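Local atomic coordinates of ectoine dioxygenase (PDB entry 4MHR), a protein that catalyses the iron- and 2-oxoglutarate-dependent hydroxylation of L-ectoine to 5-hydroxyectoine, a solute that helps cells survive osmotic stress. Residues Asp129-Ile133 with Pro298-Arg302; Pro165-Ala169 with Tyr271-Asn276; Ile55-Phe61 with Lys240-Leu246; Ile60-Glu65 with Leu113-Leu119; Ala177-Asn183 with Thr260-Ala265. All coordinates share one frame; numbering follows the deposited sequence.

Contact 1: Asp129-Ile133 with Pro298-Arg302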
# COMPACT_ATOMS: atom_id res chain seq x y z
N ASP A 129 -4.74 -16.29 -5.07
CA ASP A 129 -5.82 -16.59 -4.12
C ASP A 129 -6.94 -15.60 -4.34
O ASP A 129 -6.76 -14.59 -4.97
CB ASP A 129 -5.30 -16.43 -2.66
CG ASP A 129 -6.14 -17.24 -1.60
OD1 ASP A 129 -7.13 -17.84 -2.00
OD2 ASP A 129 -5.79 -17.23 -0.38
N GLU A 130 -8.13 -15.90 -3.85
CA GLU A 130 -9.11 -14.85 -3.56
C GLU A 130 -8.55 -13.84 -2.52
O GLU A 130 -7.72 -14.19 -1.64
CB GLU A 130 -10.42 -15.51 -3.03
CG GLU A 130 -11.09 -16.47 -4.06
CD GLU A 130 -11.27 -15.85 -5.42
OE1 GLU A 130 -11.59 -14.62 -5.54
OE2 GLU A 130 -11.01 -16.57 -6.41
N VAL A 131 -9.04 -12.62 -2.56
CA VAL A 131 -8.46 -11.54 -1.73
C VAL A 131 -9.52 -10.74 -0.99
O VAL A 131 -10.69 -10.77 -1.36
CB VAL A 131 -7.68 -10.53 -2.62
CG1 VAL A 131 -6.49 -11.19 -3.22
CG2 VAL A 131 -8.56 -10.01 -3.73
N TYR A 132 -9.10 -10.01 0.02
CA TYR A 132 -10.00 -9.09 0.69
C TYR A 132 -9.17 -7.87 1.06
O TYR A 132 -7.92 -7.86 0.91
CB TYR A 132 -10.64 -9.79 1.92
CG TYR A 132 -9.66 -9.96 3.05
CD1 TYR A 132 -8.73 -10.99 3.06
CD2 TYR A 132 -9.62 -9.07 4.07
CE1 TYR A 132 -7.84 -11.12 4.06
CE2 TYR A 132 -8.69 -9.20 5.12
CZ TYR A 132 -7.83 -10.22 5.09
OH TYR A 132 -6.87 -10.40 6.07
N ILE A 133 -9.87 -6.80 1.44
CA ILE A 133 -9.26 -5.52 1.81
C ILE A 133 -8.79 -5.56 3.24
O ILE A 133 -9.61 -5.60 4.12
CB ILE A 133 -10.17 -4.31 1.56
CG1 ILE A 133 -10.59 -4.28 0.09
CG2 ILE A 133 -9.44 -3.01 1.94
CD1 ILE A 133 -9.43 -4.21 -0.89
N PRO A 298 -12.38 -13.39 7.04
CA PRO A 298 -12.86 -12.38 6.10
C PRO A 298 -13.35 -13.08 4.83
O PRO A 298 -12.78 -14.08 4.45
CB PRO A 298 -11.60 -11.58 5.80
CG PRO A 298 -10.52 -12.63 5.83
CD PRO A 298 -10.96 -13.72 6.78
N ALA A 299 -14.40 -12.55 4.21
CA ALA A 299 -14.94 -13.11 2.98
C ALA A 299 -14.24 -12.45 1.80
O ALA A 299 -13.76 -11.33 1.89
CB ALA A 299 -16.44 -12.89 2.89
N ALA A 300 -14.27 -13.16 0.69
CA ALA A 300 -13.63 -12.76 -0.55
C ALA A 300 -14.31 -11.54 -1.17
O ALA A 300 -15.54 -11.46 -1.25
CB ALA A 300 -13.63 -13.92 -1.54
N LEU A 301 -13.49 -10.58 -1.56
CA LEU A 301 -13.91 -9.48 -2.38
C LEU A 301 -14.58 -9.98 -3.68
O LEU A 301 -14.07 -10.84 -4.35
CB LEU A 301 -12.70 -8.63 -2.70
CG LEU A 301 -12.90 -7.34 -3.43
CD1 LEU A 301 -13.74 -6.32 -2.61
CD2 LEU A 301 -11.51 -6.79 -3.72
N ARG A 302 -15.74 -9.43 -4.05
CA ARG A 302 -16.40 -9.84 -5.31
C ARG A 302 -15.91 -8.88 -6.35
O ARG A 302 -15.94 -7.72 -6.10
CB ARG A 302 -17.93 -9.67 -5.17
CG ARG A 302 -18.74 -10.02 -6.39
CD ARG A 302 -19.65 -8.87 -6.77
NE ARG A 302 -20.86 -9.29 -7.48
CZ ARG A 302 -20.90 -9.63 -8.76
NH1 ARG A 302 -19.80 -9.60 -9.51
NH2 ARG A 302 -22.06 -10.00 -9.30
O HOH W 1 -11.35 -12.27 -4.43
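P298 crosses obliquely over one face of the Y132 ring, with CG in a CH-pi contact. P298 CG is 3.6 Å from the centroid of the Y132 ring and 12° off the ring normal, so it sits nearly over the centre of that face. P298 CB lies closest to Y132 CD2 and Y132 CG. The pair joins the first residues of strand 131-141, part of the large antiparallel sheet of the cupin fold, to the C-terminal tail of the chain. Y132 places its CG between its backbone N and carbonyl carbon (chi1 73°), which swings the ring out to P298. The far end of the ring is held by N272, bonded to Y132 OH. Further along, L301 CD2 rests more loosely against V131 CG2 at 4.4 Å and also faces I133 CD1. Farther out, E130 CB meets A300 CB at 3.9 Å. The polar edge has one direct bond, from L301 N to V131 O at 2.8 Å with an angle of 160°. E130 OE2 is engaged by R124 in a salt bridge. E130 OE1 lies 2.6 Å from a water, which accepts from V131 N at 3.0 Å and lies 3.1 Å from L301 O.

Contact 2: Pro165-Ala169 with Tyr271-Asn276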
# COMPACT_ATOMS: atom_id res chain seq x y z
N PRO A 165 0.46 -13.47 9.13
CA PRO A 165 1.55 -14.45 9.26
C PRO A 165 2.58 -14.46 8.19
O PRO A 165 3.75 -14.66 8.51
CB PRO A 165 0.83 -15.83 9.26
CG PRO A 165 -0.54 -15.58 8.74
CD PRO A 165 -0.84 -14.09 8.82
N ARG A 166 2.16 -14.25 6.93
CA ARG A 166 3.01 -14.53 5.77
C ARG A 166 3.07 -13.30 4.82
O ARG A 166 2.16 -12.50 4.77
CB ARG A 166 2.53 -15.74 4.98
CG ARG A 166 2.45 -17.07 5.73
CD ARG A 166 3.83 -17.57 6.02
NE ARG A 166 3.71 -18.96 6.11
CZ ARG A 166 4.01 -19.86 5.18
NH1 ARG A 166 4.54 -19.58 4.01
NH2 ARG A 166 3.75 -21.10 5.50
N MET A 167 4.11 -13.23 3.99
CA MET A 167 4.20 -12.14 2.99
C MET A 167 3.37 -12.50 1.80
O MET A 167 3.88 -13.08 0.86
CB MET A 167 5.65 -11.89 2.60
CG MET A 167 6.49 -11.43 3.81
SD MET A 167 8.14 -11.19 3.19
CE MET A 167 8.98 -10.79 4.72
N ARG A 168 2.08 -12.22 1.88
CA ARG A 168 1.13 -12.59 0.84
C ARG A 168 0.03 -11.52 0.75
O ARG A 168 -1.19 -11.76 0.65
CB ARG A 168 0.62 -14.03 1.00
CG ARG A 168 -0.37 -14.34 -0.10
CD ARG A 168 -0.57 -15.52 -0.98
NE ARG A 168 -0.87 -16.73 -0.39
CZ ARG A 168 -1.30 -17.91 -0.93
NH1 ARG A 168 -1.81 -18.18 -2.12
NH2 ARG A 168 -1.25 -18.91 -0.10
N ALA A 169 0.50 -10.27 0.80
CA ALA A 169 -0.33 -9.08 0.67
C ALA A 169 0.35 -8.07 -0.19
O ALA A 169 1.59 -8.05 -0.32
CB ALA A 169 -0.66 -8.46 2.04
N TYR A 271 -4.58 -5.26 -0.40
CA TYR A 271 -5.21 -6.57 -0.70
C TYR A 271 -4.43 -7.63 0.04
O TYR A 271 -3.19 -7.68 -0.01
CB TYR A 271 -5.19 -6.81 -2.22
CG TYR A 271 -5.99 -5.88 -3.05
CD1 TYR A 271 -7.33 -6.19 -3.40
CD2 TYR A 271 -5.48 -4.68 -3.49
CE1 TYR A 271 -8.09 -5.32 -4.22
CE2 TYR A 271 -6.25 -3.79 -4.27
CZ TYR A 271 -7.56 -4.10 -4.59
OH TYR A 271 -8.29 -3.26 -5.36
N ASN A 272 -5.13 -8.48 0.77
CA ASN A 272 -4.54 -9.66 1.39
C ASN A 272 -5.19 -10.96 0.85
O ASN A 272 -6.35 -10.97 0.55
CB ASN A 272 -4.66 -9.59 2.91
CG ASN A 272 -3.77 -10.64 3.62
OD1 ASN A 272 -2.72 -11.09 3.13
ND2 ASN A 272 -4.17 -11.01 4.84
N ALA A 273 -4.44 -12.05 0.76
CA ALA A 273 -5.02 -13.33 0.38
C ALA A 273 -5.96 -13.77 1.53
O ALA A 273 -5.61 -13.64 2.73
CB ALA A 273 -3.92 -14.39 0.15
N VAL A 274 -7.12 -14.28 1.18
CA VAL A 274 -8.05 -14.83 2.24
C VAL A 274 -7.41 -15.93 3.09
O VAL A 274 -7.68 -15.98 4.27
CB VAL A 274 -9.43 -15.26 1.68
CG1 VAL A 274 -10.17 -14.13 1.00
CG2 VAL A 274 -9.25 -16.42 0.68
N SER A 275 -6.52 -16.75 2.52
CA SER A 275 -5.73 -17.75 3.24
C SER A 275 -4.61 -17.18 4.16
O SER A 275 -4.09 -17.86 5.02
CB SER A 275 -5.14 -18.80 2.24
OG SER A 275 -4.20 -18.21 1.37
N ASN A 276 -4.26 -15.91 4.03
CA ASN A 276 -3.27 -15.28 4.92
C ASN A 276 -3.93 -14.44 6.01
O ASN A 276 -3.47 -13.37 6.35
CB ASN A 276 -2.41 -14.38 4.04
CG ASN A 276 -1.16 -13.90 4.73
OD1 ASN A 276 -0.54 -14.61 5.51
ND2 ASN A 276 -0.75 -12.67 4.42
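N276 and R168 both hold CG trans to the backbone N, with chi1 -167° and 179°. In N276 this carries the amide across to the backbone of R166. In R168 it lays the start of the chain along A273. N276 ND2 donates to R166 O at 2.9 Å, with the donor tilted 33° from the carbonyl plane. It also donates to N272 OD1 at 2.8 Å, here in the plane and on a lone pair. The other end of the amide, N276 OD1, takes a weak bond from R166 N at 3.1 Å. N272 ND2 returns a bond to N276 O at 2.9 Å, so the two asparagines hold each other within their own segment. These bonds close off the end of strand 264-273 beside the start of strand 169-175, its antiparallel neighbour in the cupin sheet. A169 and N272 form a non-hydrogen-bonded pair there. Next to it A273 N donates to R168 O at 3.3 Å. The A169 side chain is close to W158, which is important for ectoine stabilization. R168 CG packs on A273 CB at 3.6 Å. S275 OG stands over one face of the R168 guanidinium, toward its rim, and is bonded to D129. R168 NH1 turns to L127 O.

Contact 3: Ile55-Phe61 with Lys240-Leu246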
# COMPACT_ATOMS: atom_id res chain seq x y z
N ILE A 55 5.36 -2.67 -9.47
CA ILE A 55 5.17 -2.31 -10.87
C ILE A 55 4.25 -1.08 -10.91
O ILE A 55 3.57 -0.73 -9.93
CB ILE A 55 4.57 -3.43 -11.74
CG1 ILE A 55 3.23 -3.87 -11.23
CG2 ILE A 55 5.58 -4.60 -11.91
CD1 ILE A 55 2.63 -4.91 -12.12
N VAL A 56 4.24 -0.43 -12.05
CA VAL A 56 3.41 0.76 -12.30
C VAL A 56 2.45 0.44 -13.45
O VAL A 56 2.91 -0.01 -14.51
CB VAL A 56 4.29 1.96 -12.63
CG1 VAL A 56 3.46 3.24 -12.90
CG2 VAL A 56 5.29 2.19 -11.51
N LEU A 57 1.14 0.60 -13.23
CA LEU A 57 0.13 0.47 -14.31
C LEU A 57 -0.28 1.85 -14.72
O LEU A 57 -0.69 2.65 -13.85
CB LEU A 57 -1.10 -0.25 -13.77
CG LEU A 57 -0.76 -1.57 -13.16
CD1 LEU A 57 -2.00 -2.22 -12.59
CD2 LEU A 57 -0.13 -2.45 -14.22
N GLU A 58 -0.12 2.18 -16.00
CA GLU A 58 -0.53 3.50 -16.50
C GLU A 58 -1.68 3.38 -17.53
O GLU A 58 -1.86 2.32 -18.16
CB GLU A 58 0.63 4.16 -17.21
CG GLU A 58 1.92 4.22 -16.43
CD GLU A 58 3.10 4.58 -17.32
OE1 GLU A 58 3.90 3.71 -17.71
OE2 GLU A 58 3.22 5.75 -17.66
N ASP A 59 -2.50 4.45 -17.63
CA ASP A 59 -3.58 4.54 -18.62
C ASP A 59 -4.55 3.41 -18.53
O ASP A 59 -5.02 2.95 -19.53
CB ASP A 59 -3.01 4.57 -20.03
CG ASP A 59 -2.03 5.69 -20.21
OD1 ASP A 59 -2.35 6.82 -19.78
OD2 ASP A 59 -0.91 5.43 -20.68
N ILE A 60 -4.83 2.91 -17.33
CA ILE A 60 -5.85 1.90 -17.23
C ILE A 60 -7.27 2.41 -16.99
O ILE A 60 -8.21 1.64 -17.13
CB ILE A 60 -5.50 0.85 -16.17
CG1 ILE A 60 -5.29 1.49 -14.81
CG2 ILE A 60 -4.27 0.05 -16.57
CD1 ILE A 60 -5.43 0.44 -13.72
N PHE A 61 -7.41 3.64 -16.47
CA PHE A 61 -8.73 4.27 -16.20
C PHE A 61 -8.84 5.37 -17.26
O PHE A 61 -7.85 6.01 -17.58
CB PHE A 61 -8.78 4.94 -14.81
CG PHE A 61 -8.73 3.96 -13.67
CD1 PHE A 61 -9.80 3.12 -13.42
CD2 PHE A 61 -7.58 3.83 -12.89
CE1 PHE A 61 -9.75 2.14 -12.43
CE2 PHE A 61 -7.54 2.90 -11.85
CZ PHE A 61 -8.61 2.04 -11.63
N LYS A 240 0.79 10.62 -13.71
CA LYS A 240 -0.40 11.48 -13.67
C LYS A 240 -1.52 10.79 -12.89
O LYS A 240 -1.47 9.56 -12.65
CB LYS A 240 -0.87 11.80 -15.10
CG LYS A 240 -1.17 10.58 -15.94
CD LYS A 240 -1.73 10.96 -17.29
CE LYS A 240 -2.38 9.77 -17.98
NZ LYS A 240 -1.35 8.79 -18.40
N PRO A 241 -2.50 11.57 -12.48
CA PRO A 241 -3.61 11.00 -11.78
C PRO A 241 -4.20 9.79 -12.53
O PRO A 241 -4.28 9.77 -13.77
CB PRO A 241 -4.61 12.16 -11.74
CG PRO A 241 -3.76 13.38 -11.73
CD PRO A 241 -2.67 13.04 -12.66
N GLY A 242 -4.56 8.74 -11.77
CA GLY A 242 -5.06 7.51 -12.38
C GLY A 242 -4.00 6.41 -12.51
O GLY A 242 -4.33 5.24 -12.56
N THR A 243 -2.74 6.80 -12.47
CA THR A 243 -1.58 5.85 -12.37
C THR A 243 -1.64 5.04 -11.09
O THR A 243 -2.00 5.56 -10.04
CB THR A 243 -0.20 6.60 -12.43
OG1 THR A 243 -0.10 7.34 -13.64
CG2 THR A 243 1.01 5.63 -12.34
N VAL A 244 -1.35 3.73 -11.20
CA VAL A 244 -1.41 2.84 -10.04
C VAL A 244 -0.06 2.27 -9.78
O VAL A 244 0.59 1.76 -10.71
CB VAL A 244 -2.39 1.70 -10.23
CG1 VAL A 244 -2.60 0.94 -8.89
CG2 VAL A 244 -3.73 2.24 -10.64
N ILE A 245 0.40 2.44 -8.56
CA ILE A 245 1.72 1.95 -8.13
C ILE A 245 1.42 0.76 -7.25
O ILE A 245 0.66 0.90 -6.27
CB ILE A 245 2.57 2.99 -7.37
CG1 ILE A 245 2.86 4.16 -8.29
CG2 ILE A 245 3.87 2.37 -6.98
CD1 ILE A 245 3.46 5.31 -7.53
N LEU A 246 1.88 -0.43 -7.65
CA LEU A 246 1.54 -1.66 -6.88
C LEU A 246 2.83 -2.11 -6.18
O LEU A 246 3.91 -2.18 -6.82
CB LEU A 246 1.17 -2.80 -7.76
CG LEU A 246 -0.17 -2.94 -8.39
CD1 LEU A 246 -0.26 -1.98 -9.56
CD2 LEU A 246 -0.36 -4.36 -8.83
O HOH W 2 0.83 7.89 -17.39
O HOH W 3 -1.71 6.74 -16.03
O HOH W 4 -5.26 5.06 -15.44
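I55 pairs with L246 through two backbone bonds, with I55 N reaching L246 O at 3.1 Å. This is the outermost strand pair at one end of the large cupin sheet, with 54-57 running antiparallel to 244-248. V56 follows on the other face. Its CG1, anti to the backbone N (chi1 180°), presses tightly on T243 CG2 at 3.5 Å. L57 repeats the pair of backbone hydrogen bonds, now with V244, whose N donates to L57 O at 2.9 Å. L57 CD1 meets L246 CD1 at 3.5 Å, on the face that I55 and V244 share. E58 reaches K240 NZ through a water. D59 makes the direct salt bridge, from OD1 to K240 NZ at 2.6 Å, on the syn side but tilted out of the carboxylate plane. I60 lays CD1 across V244 CG2 at 4.0 Å. F61 turns the edge of its ring to G242 O, with CD2 3.6 Å away. G242 is in the type II turn K240-T243, and a CB at its backbone angles would jam against the carbonyl before it. Thus backbone bonds and apolar side chains join the strands, while charge and water link the exposed E58, D59 and K240 beside them.

Contact 4: Ile60-Glu65 with Leu113-Leu119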
# COMPACT_ATOMS: atom_id res chain seq x y z
N ILE A 60 -4.83 2.91 -17.33
CA ILE A 60 -5.85 1.90 -17.23
C ILE A 60 -7.27 2.41 -16.99
O ILE A 60 -8.21 1.64 -17.13
CB ILE A 60 -5.50 0.85 -16.17
CG1 ILE A 60 -5.29 1.49 -14.81
CG2 ILE A 60 -4.27 0.05 -16.57
CD1 ILE A 60 -5.43 0.44 -13.72
N PHE A 61 -7.41 3.64 -16.47
CA PHE A 61 -8.73 4.27 -16.20
C PHE A 61 -8.84 5.37 -17.26
O PHE A 61 -7.85 6.01 -17.58
CB PHE A 61 -8.78 4.94 -14.81
CG PHE A 61 -8.73 3.96 -13.67
CD1 PHE A 61 -9.80 3.12 -13.42
CD2 PHE A 61 -7.58 3.83 -12.89
CE1 PHE A 61 -9.75 2.14 -12.43
CE2 PHE A 61 -7.54 2.90 -11.85
CZ PHE A 61 -8.61 2.04 -11.63
N SER A 62 -10.04 5.59 -17.77
CA SER A 62 -10.25 6.67 -18.76
C SER A 62 -10.18 8.02 -18.08
O SER A 62 -10.31 8.07 -16.88
CB SER A 62 -11.65 6.53 -19.43
OG SER A 62 -12.66 6.86 -18.51
N ALA A 63 -9.98 9.12 -18.84
CA ALA A 63 -10.05 10.47 -18.26
C ALA A 63 -11.35 10.76 -17.46
O ALA A 63 -11.29 11.36 -16.40
CB ALA A 63 -9.82 11.57 -19.30
N ASP A 64 -12.49 10.27 -17.93
CA ASP A 64 -13.76 10.46 -17.19
C ASP A 64 -13.71 9.71 -15.84
O ASP A 64 -14.09 10.24 -14.83
CB ASP A 64 -14.95 9.93 -18.02
CG ASP A 64 -15.34 10.86 -19.20
OD1 ASP A 64 -14.92 12.02 -19.24
OD2 ASP A 64 -16.06 10.40 -20.11
N GLU A 65 -13.23 8.48 -15.86
CA GLU A 65 -13.06 7.68 -14.57
C GLU A 65 -12.16 8.35 -13.56
O GLU A 65 -12.53 8.46 -12.37
CB GLU A 65 -12.54 6.28 -14.89
CG GLU A 65 -13.65 5.37 -15.38
CD GLU A 65 -13.16 4.01 -15.82
OE1 GLU A 65 -12.11 3.96 -16.46
OE2 GLU A 65 -13.83 3.01 -15.54
N LEU A 113 -14.06 1.10 -6.70
CA LEU A 113 -12.64 1.11 -7.14
C LEU A 113 -11.92 -0.17 -6.64
O LEU A 113 -11.33 -0.89 -7.43
CB LEU A 113 -11.94 2.37 -6.69
CG LEU A 113 -10.44 2.47 -6.97
CD1 LEU A 113 -10.19 2.55 -8.45
CD2 LEU A 113 -9.90 3.70 -6.30
N ALA A 114 -12.08 -0.49 -5.36
CA ALA A 114 -11.34 -1.56 -4.78
C ALA A 114 -11.69 -2.85 -5.45
O ALA A 114 -10.81 -3.73 -5.63
CB ALA A 114 -11.60 -1.64 -3.29
N ALA A 115 -12.97 -2.99 -5.85
CA ALA A 115 -13.49 -4.24 -6.44
C ALA A 115 -13.23 -4.32 -7.91
O ALA A 115 -13.49 -5.34 -8.55
CB ALA A 115 -15.04 -4.40 -6.17
N ASP A 116 -12.78 -3.24 -8.51
CA ASP A 116 -12.68 -3.26 -9.95
C ASP A 116 -11.65 -4.29 -10.46
O ASP A 116 -10.53 -4.43 -9.93
CB ASP A 116 -12.30 -1.87 -10.42
CG ASP A 116 -12.41 -1.71 -11.90
OD1 ASP A 116 -13.49 -1.25 -12.31
OD2 ASP A 116 -11.43 -2.00 -12.66
N ALA A 117 -12.04 -5.02 -11.47
CA ALA A 117 -11.23 -6.07 -12.06
C ALA A 117 -9.81 -5.61 -12.47
O ALA A 117 -8.85 -6.37 -12.35
CB ALA A 117 -11.94 -6.62 -13.28
N ARG A 118 -9.67 -4.37 -12.91
CA ARG A 118 -8.38 -3.90 -13.33
C ARG A 118 -7.43 -3.86 -12.13
O ARG A 118 -6.24 -3.88 -12.36
CB ARG A 118 -8.46 -2.51 -13.96
CG ARG A 118 -9.08 -2.47 -15.33
CD ARG A 118 -9.49 -1.05 -15.73
NE ARG A 118 -10.71 -0.68 -15.04
CZ ARG A 118 -11.44 0.40 -15.32
NH1 ARG A 118 -11.08 1.25 -16.30
NH2 ARG A 118 -12.53 0.60 -14.63
N LEU A 119 -7.95 -3.76 -10.89
CA LEU A 119 -7.15 -3.83 -9.68
C LEU A 119 -7.21 -5.23 -9.09
O LEU A 119 -6.16 -5.94 -8.93
CB LEU A 119 -7.54 -2.74 -8.68
CG LEU A 119 -7.48 -1.32 -9.23
CD1 LEU A 119 -7.72 -0.32 -8.13
CD2 LEU A 119 -6.10 -1.02 -9.91
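R118 is the hub of a salt-bridge network with E65 and D116, set between the starts of helices 63-78 and 117-127. Its guanidinium meets E65 end-on. NH1 donates to E65 OE1 at 2.9 Å and NH2 to E65 OE2, also at 2.9 Å. D116 is gripped side-on, with R118 NE on OD2 at 2.8 Å and R118 NH2 on OD1 at 3.1 Å. The bend at chi3 (-76°) turns the group between the two acids. NH1 has a second acceptor, I60 O at 3.0 Å, which it meets in the carbonyl plane on a lone pair. F61 CD1 stands over one face of the guanidinium, with ring and guanidinium planes 54° apart. The tip of that ring, CZ, packs on L113 CD1 at 3.6 Å. The I60 and L119 side chains cross at about a right angle, I60 CD1 to L119 CD2 4.1 Å. Both acids have further partners, since L308 N binds E65 OE2 and R112 pairs with D116 OD1. A leucine in place of R118 would probably leave I60 O without this donor and two acids facing each other without the charge between them. E65 OE1 also accepts from S62 N, and S62 OG accepts from E65 N at 3.2 Å. D116 OD2 accepts from R118 N. The reciprocal S62-E65 pair is a capping box and D116 an N-cap, both features of helix starts.

Contact 5: Ala177-Asn183 with Thr260-Ala265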
# COMPACT_ATOMS: atom_id res chain seq x y z
N ALA A 177 -3.64 13.02 -7.53
CA ALA A 177 -2.99 14.26 -7.88
C ALA A 177 -1.68 13.79 -8.42
O ALA A 177 -1.10 12.79 -7.87
CB ALA A 177 -2.74 15.09 -6.65
N GLU A 178 -1.19 14.51 -9.42
CA GLU A 178 0.10 14.20 -10.07
C GLU A 178 1.23 14.09 -9.06
O GLU A 178 1.39 14.98 -8.20
CB GLU A 178 0.52 15.28 -11.09
CG GLU A 178 2.03 15.27 -11.48
CD GLU A 178 2.35 14.64 -12.83
OE1 GLU A 178 1.52 14.75 -13.75
OE2 GLU A 178 3.46 14.04 -12.99
N ASN A 179 2.02 13.03 -9.22
CA ASN A 179 3.34 12.95 -8.59
C ASN A 179 4.47 13.25 -9.53
O ASN A 179 4.56 12.59 -10.59
CB ASN A 179 3.55 11.57 -7.96
CG ASN A 179 3.04 11.55 -6.52
OD1 ASN A 179 3.12 12.55 -5.81
ND2 ASN A 179 2.54 10.46 -6.11
N THR A 180 5.31 14.24 -9.12
CA THR A 180 6.44 14.69 -9.88
C THR A 180 7.66 14.31 -9.11
O THR A 180 7.59 13.74 -7.99
CB THR A 180 6.45 16.20 -10.14
OG1 THR A 180 7.00 16.89 -9.01
CG2 THR A 180 5.04 16.73 -10.43
N PRO A 181 8.81 14.60 -9.67
CA PRO A 181 9.98 14.28 -8.88
C PRO A 181 10.08 15.19 -7.60
O PRO A 181 10.79 14.83 -6.67
CB PRO A 181 11.12 14.47 -9.87
CG PRO A 181 10.46 14.37 -11.21
CD PRO A 181 9.15 15.02 -11.04
N HIS A 182 9.30 16.28 -7.54
CA HIS A 182 9.59 17.38 -6.57
C HIS A 182 8.68 17.46 -5.38
O HIS A 182 9.06 18.12 -4.38
CB HIS A 182 9.53 18.71 -7.24
CG HIS A 182 10.29 18.77 -8.52
ND1 HIS A 182 11.64 18.54 -8.58
CD2 HIS A 182 9.88 18.96 -9.79
CE1 HIS A 182 12.02 18.58 -9.84
NE2 HIS A 182 10.98 18.87 -10.59
N ASN A 183 7.50 16.82 -5.46
CA ASN A 183 6.52 16.98 -4.38
C ASN A 183 6.51 15.82 -3.37
O ASN A 183 5.49 15.47 -2.84
CB ASN A 183 5.12 17.34 -4.90
CG ASN A 183 4.44 16.22 -5.70
OD1 ASN A 183 5.08 15.39 -6.30
ND2 ASN A 183 3.14 16.29 -5.77
N THR A 260 6.80 22.09 -2.04
CA THR A 260 6.15 22.63 -3.23
C THR A 260 4.72 23.02 -3.02
O THR A 260 4.04 22.52 -2.11
CB THR A 260 6.21 21.74 -4.48
OG1 THR A 260 5.18 20.76 -4.49
CG2 THR A 260 7.64 21.07 -4.65
N PRO A 261 4.23 23.93 -3.88
CA PRO A 261 2.82 24.23 -3.80
C PRO A 261 1.93 23.07 -4.25
O PRO A 261 0.76 23.19 -4.22
CB PRO A 261 2.65 25.40 -4.80
CG PRO A 261 4.04 26.01 -4.89
CD PRO A 261 4.90 24.76 -4.90
N PHE A 262 2.47 21.97 -4.70
CA PHE A 262 1.64 20.98 -5.39
C PHE A 262 1.32 19.81 -4.44
O PHE A 262 2.26 19.11 -4.03
CB PHE A 262 2.39 20.42 -6.60
CG PHE A 262 2.81 21.47 -7.60
CD1 PHE A 262 1.89 22.41 -8.10
CD2 PHE A 262 4.13 21.56 -8.00
CE1 PHE A 262 2.30 23.39 -9.00
CE2 PHE A 262 4.54 22.54 -8.90
CZ PHE A 262 3.64 23.44 -9.40
N PRO A 263 0.03 19.58 -4.10
CA PRO A 263 -0.39 18.56 -3.14
C PRO A 263 -0.19 17.15 -3.69
O PRO A 263 -0.04 16.96 -4.88
CB PRO A 263 -1.88 18.82 -3.00
CG PRO A 263 -2.27 19.23 -4.40
CD PRO A 263 -1.13 20.16 -4.78
N ARG A 264 -0.14 16.18 -2.81
CA ARG A 264 -0.17 14.76 -3.19
C ARG A 264 -1.41 14.17 -2.61
O ARG A 264 -1.77 14.48 -1.46
CB ARG A 264 0.98 14.00 -2.55
CG ARG A 264 2.25 14.05 -3.36
CD ARG A 264 3.25 13.07 -2.77
NE ARG A 264 2.99 11.67 -3.14
CZ ARG A 264 2.62 10.67 -2.32
NH1 ARG A 264 2.41 10.86 -1.01
NH2 ARG A 264 2.44 9.45 -2.83
N ALA A 265 -2.07 13.32 -3.40
CA ALA A 265 -3.28 12.68 -2.93
C ALA A 265 -3.38 11.30 -3.62
O ALA A 265 -3.16 11.18 -4.82
CB ALA A 265 -4.50 13.56 -3.26
O HOH W 5 0.03 12.41 -5.47
O HOH W 6 0.36 17.36 -7.26
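R264 CB stands at the edge, 4.2 Å from N179 OD1. CG comes closer to that oxygen and also meets N183 ND2 at 3.4 Å, from an amide turned steeply against the guanidinium. CD passes N183 O at 3.3 Å. The chain bends at chi3 (78°), and NE then donates to N179 OD1 at 2.8 Å, with the oxygen near the guanidinium plane but the bond bent to 133°. The N179 amide, its plane only 10° from that of the guanidinium, lies at the guanidinium's edge. NH2 passes N179 ND2, and as both are donors no bond forms. Here the loop after strand 169-175 touches the start of strand 264-273, its antiparallel partner in the cupin sheet. The R264 side chain is close to K141, which binds 2-oxoglutarate. With an alanine here, N179 OD1 would probably lose this donor and its amide be freer to turn. The backbones are joined by a weak bond from A177 N to A265 O. A water helps, donating to A177 O at 2.7 Å and accepting from A265 N at 3.1 Å. At the other end N183 ND2 donates weakly to F262 O, and T260 CG2 rests 3.3 Å from H182 O.

Contacts 3 and 4 are buried, 1 and 2 partly buried, and 5 lies at the surface. Contacts 1, 2, 3 and 5 all reach the large sheet. Contacts 2 and 5 use the two ends of strand 264-273, on opposite sides of the chain's centre. Contact 1 holds the neighbouring strand 131-141 and touches contact 2 through D129 and S275. Contacts 3 and 4 share I60 and F61, which lead from strand 54-57 into helix 63-78. Chemistry follows place. Contact 3 rests on regular strand bonds, contact 4 on a largely buried salt-bridge network, contact 1 on a ring and a proline, contact 2 on asparagine amides, and contact 5 on one arginine bond, weak bonds and water.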